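Local structure of putative hydrogenase expression/formation protein hupG (Rhodopseudomonas palustris, 2QSI) at residues T18-D21 / E22-D26; E72-A75 / E76-R79. The protein is of unknown function but belongs to the thioredoxin-related HupG/HyaE family and probably takes part in the expression or maturation of a hydrogenase. One frame throughout, in Å; residues are numbered along the deposited sequence.

Interaction 1 of 2, residues T18-D21 / E22-D26; sequences TLVD and EATVD
A capping box joins Asp21 and Thr24 at the turn where strand 18-20 gives way to helix 25-30. Asp21 OD1 accepts from Thr24 N at 2.8 Å, the amide arriving nearly end-on to the C-O bond. In return the Asp21 amide reaches Thr24 OG1 at 3.2 Å, an almost straight bond (170°). Asp21 CG stands between its own backbone N and carbonyl carbon (chi1 66°), which folds the carboxylate back over the turn; there OD1 also takes a weak bond from Ala23 N at 2.7 Å, the bond of an Asx turn. In a thioredoxin-like fold this is the first passage from strand to helix. Asp21 O has two donors: Val25 N at 2.9 Å, close to the line of the carbonyl (166°), and Thr24 N from above the carbonyl plane. On the buried side Val20 CG2 meets Val25 CG2 at 4.0 Å, the two side chains crossing at about a right angle, with Val25 also resting on Leu81 of helix 78-85. Without the carboxylate, as with an alanine here, the Ala23 amide would probably lose its weak acceptor and the Thr24 amide would keep just the tilted bond to the backbone carbonyl.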
loop_
_atom_site.group_PDB
_atom_site.type_symbol
_atom_site.label_atom_id
_atom_site.label_comp_id
_atom_site.label_asym_id
_atom_site.label_seq_id
_atom_site.Cartn_x
_atom_site.Cartn_y
_atom_site.Cartn_z
ATOM N N THR A 18 -16.519 -6.903 7.322
ATOM C CA THR A 18 -16.896 -5.739 8.058
ATOM C C THR A 18 -17.568 -4.865 7.060
ATOM O O THR A 18 -17.615 -5.195 5.857
ATOM C CB THR A 18 -15.683 -4.943 8.628
ATOM O OG1 THR A 18 -14.509 -5.758 8.632
ATOM C CG2 THR A 18 -16.025 -4.470 10.031
ATOM N N LEU A 19 -18.081 -3.753 7.572
ATOM C CA LEU A 19 -18.538 -2.679 6.759
ATOM C C LEU A 19 -17.592 -1.507 6.999
ATOM O O LEU A 19 -17.339 -1.116 8.174
ATOM C CB LEU A 19 -19.979 -2.343 7.146
ATOM C CG LEU A 19 -20.797 -1.400 6.297
ATOM C CD1 LEU A 19 -20.919 -1.912 4.856
ATOM C CD2 LEU A 19 -22.147 -1.241 6.993
ATOM N N VAL A 20 -17.009 -0.985 5.917
ATOM C CA VAL A 20 -16.114 0.159 6.009
ATOM C C VAL A 20 -16.592 1.388 5.226
ATOM O O VAL A 20 -17.312 1.282 4.235
ATOM C CB VAL A 20 -14.669 -0.169 5.518
ATOM C CG1 VAL A 20 -14.006 -1.222 6.424
ATOM C CG2 VAL A 20 -14.647 -0.550 4.032
ATOM N N ASP A 21 -16.145 2.548 5.681
ATOM C CA ASP A 21 -16.406 3.806 4.998
ATOM C C ASP A 21 -15.120 4.576 4.773
ATOM O O ASP A 21 -14.034 4.088 5.083
ATOM C CB ASP A 21 -17.464 4.642 5.761
ATOM C CG ASP A 21 -17.000 5.112 7.129
ATOM O OD1 ASP A 21 -15.788 5.266 7.398
ATOM O OD2 ASP A 21 -17.881 5.362 7.973
ATOM N N GLU A 22 -15.233 5.777 4.210
ATOM C CA GLU A 22 -14.039 6.600 3.946
ATOM C C GLU A 22 -13.301 6.959 5.246
ATOM O O GLU A 22 -12.104 7.193 5.225
ATOM C CB GLU A 22 -14.381 7.845 3.096
ATOM C CG GLU A 22 -14.513 7.546 1.595
ATOM C CD GLU A 22 -15.200 8.651 0.796
ATOM O OE1 GLU A 22 -16.372 8.966 1.087
ATOM O OE2 GLU A 22 -14.568 9.205 -0.131
ATOM N N ALA A 23 -14.003 6.956 6.381
ATOM C CA ALA A 23 -13.376 7.250 7.683
ATOM C C ALA A 23 -12.619 6.069 8.289
ATOM O O ALA A 23 -11.630 6.275 9.005
ATOM C CB ALA A 23 -14.432 7.747 8.676
ATOM N N THR A 24 -13.080 4.847 8.020
ATOM C CA THR A 24 -12.526 3.639 8.655
ATOM C C THR A 24 -11.734 2.699 7.741
ATOM O O THR A 24 -11.043 1.810 8.242
ATOM C CB THR A 24 -13.626 2.795 9.340
ATOM O OG1 THR A 24 -14.494 2.205 8.354
ATOM C CG2 THR A 24 -14.429 3.645 10.296
ATOM N N VAL A 25 -11.811 2.878 6.423
ATOM C CA VAL A 25 -11.110 1.954 5.506
ATOM C C VAL A 25 -9.566 2.020 5.593
ATOM O O VAL A 25 -8.903 0.976 5.544
ATOM C CB VAL A 25 -11.575 2.131 4.022
ATOM C CG1 VAL A 25 -11.144 3.501 3.479
ATOM C CG2 VAL A 25 -11.048 0.997 3.139
ATOM N N ASP A 26 -8.988 3.220 5.731
ATOM C CA ASP A 26 -7.505 3.334 5.714
ATOM C C ASP A 26 -6.870 2.419 6.734
ATOM O O ASP A 26 -5.985 1.617 6.398
ATOM C CB ASP A 26 -7.015 4.762 5.973
ATOM C CG ASP A 26 -7.335 5.703 4.841
ATOM O OD1 ASP A 26 -7.579 5.275 3.701
ATOM O OD2 ASP A 26 -7.384 6.893 5.091
#

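Interaction 2 of 2, residues E72-A75 / E76-R79; sequences EVAA and EAER
Val73, the last residue of strand 68-73, sends CG1 against Ala77 CB at 3.8 Å as the chain turns from the strand toward helix 78-85, a strand-to-helix connection of the thioredoxin-like fold. With chi1 at 179° CG1 lies anti to the Val73 N, which brings this branch over Ala77 and close to the backbone of Glu78. The carbonyl of Val73 is tied in through water: one molecule donates both to Val73 O and to Glu78 OE2, the latter at 2.8 Å. Next, Ala74 O accepts from Ala77 N at 2.9 Å, the donor standing well above the carbonyl plane. Ala74 CB and Ala77 CB come within 4.3 Å of each other. Ala75 O then takes Glu78 N at 3.2 Å, again from above its carbonyl plane. Glu78 CG points away from its own carbonyl carbon (chi1 -69°) and the chain runs on extended, laying its aliphatic part and carboxylate alongside Ala75. This leads the two oxygens to separate tasks: OE2 holds the water, whereas OE1 hydrogen-bonds a hydroxyl of the dithiothreitol in the pocket that Glu78 helps to line. A second water donates to Ala75 O and, weakly, to Glu76 O, and accepts from Arg79 N at 3.0 Å.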
loop_
_atom_site.group_PDB
_atom_site.type_symbol
_atom_site.label_atom_id
_atom_site.label_comp_id
_atom_site.label_asym_id
_atom_site.label_seq_id
_atom_site.Cartn_x
_atom_site.Cartn_y
_atom_site.Cartn_z
ATOM N N GLU A 72 -17.031 -4.871 3.194
ATOM C CA GLU A 72 -18.016 -4.262 2.300
ATOM C C GLU A 72 -17.885 -2.755 2.429
ATOM O O GLU A 72 -17.693 -2.239 3.528
ATOM C CB GLU A 72 -19.434 -4.696 2.662
ATOM C CG GLU A 72 -20.487 -4.079 1.753
ATOM C CD GLU A 72 -21.863 -4.656 1.910
ATOM O OE1 GLU A 72 -21.998 -5.846 2.310
ATOM O OE2 GLU A 72 -22.828 -3.924 1.584
ATOM N N VAL A 73 -17.962 -2.072 1.299
ATOM C CA VAL A 73 -17.902 -0.626 1.236
ATOM C C VAL A 73 -19.281 -0.026 1.531
ATOM O O VAL A 73 -20.281 -0.376 0.889
ATOM C CB VAL A 73 -17.353 -0.166 -0.144
ATOM C CG1 VAL A 73 -17.298 1.341 -0.258
ATOM C CG2 VAL A 73 -15.921 -0.746 -0.355
ATOM N N ALA A 74 -19.323 0.859 2.521
ATOM C CA ALA A 74 -20.549 1.632 2.849
ATOM C C ALA A 74 -21.065 2.406 1.602
ATOM O O ALA A 74 -20.290 2.867 0.745
ATOM C CB ALA A 74 -20.282 2.580 4.066
ATOM N N ALA A 75 -22.380 2.509 1.476
ATOM C CA ALA A 75 -22.979 3.077 0.254
ATOM C C ALA A 75 -22.471 4.502 -0.044
ATOM O O ALA A 75 -22.147 4.846 -1.178
ATOM C CB ALA A 75 -24.500 3.085 0.384
ATOM N N GLU A 76 -22.378 5.321 0.986
ATOM C CA GLU A 76 -21.942 6.719 0.811
ATOM C C GLU A 76 -20.455 6.817 0.442
ATOM O O GLU A 76 -20.026 7.827 -0.144
ATOM C CB GLU A 76 -22.266 7.595 2.038
ATOM C CG GLU A 76 -22.243 6.909 3.386
ATOM C CD GLU A 76 -23.476 6.007 3.593
ATOM O OE1 GLU A 76 -23.301 4.780 3.537
ATOM O OE2 GLU A 76 -24.619 6.518 3.761
ATOM N N ALA A 77 -19.690 5.752 0.745
ATOM C CA ALA A 77 -18.249 5.664 0.451
ATOM C C ALA A 77 -17.927 5.175 -0.962
ATOM O O ALA A 77 -16.765 5.257 -1.415
ATOM C CB ALA A 77 -17.586 4.748 1.453
ATOM N N GLU A 78 -18.941 4.658 -1.651
ATOM C CA GLU A 78 -18.741 4.038 -2.949
ATOM C C GLU A 78 -18.033 4.943 -3.953
ATOM O O GLU A 78 -17.053 4.539 -4.542
ATOM C CB GLU A 78 -20.053 3.528 -3.528
ATOM C CG GLU A 78 -20.589 2.349 -2.752
ATOM C CD GLU A 78 -21.988 1.957 -3.115
ATOM O OE1 GLU A 78 -22.658 2.671 -3.912
ATOM O OE2 GLU A 78 -22.435 0.935 -2.575
ATOM N N ARG A 79 -18.526 6.157 -4.155
ATOM C CA ARG A 79 -17.989 6.991 -5.218
ATOM C C ARG A 79 -16.500 7.255 -5.010
ATOM O O ARG A 79 -15.682 7.058 -5.920
ATOM C CB ARG A 79 -18.765 8.303 -5.310
ATOM C CG ARG A 79 -18.409 9.122 -6.556
ATOM C CD ARG A 79 -19.625 9.862 -7.120
ATOM N NE ARG A 79 -20.687 8.915 -7.521
ATOM C CZ ARG A 79 -21.759 8.566 -6.799
ATOM N NH1 ARG A 79 -21.980 9.070 -5.581
ATOM N NH2 ARG A 79 -22.637 7.700 -7.304
HETATM O O HOH W 1 -20.778 -1.090 -1.708
HETATM O O HOH W 2 -21.038 7.157 -2.834
#

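Interactions 1 and 2 are two strand-to-helix turns lying side by side, their centres about 8 Å apart. Strands 18-20 and 68-73 are parallel neighbours in the sheet, and their probable hydrogen bonds Thr18 O to Glu72 N and Val20 O to Ala74 N, each 2.7 Å, run right up to the two turns. Beyond them Ala77 CB packs against Glu22 N at 3.8 Å, and Leu81, on the helix that follows interaction 2, touches the Glu22 side chain. The pocket lies on the side of interaction 2: Glu78 lines it with Gly42, Arg46, Phe47, Met82, Val89 and Cys90, its side chain about 3 Å from the dithiothreitol, which probably comes from the crystallisation liquor.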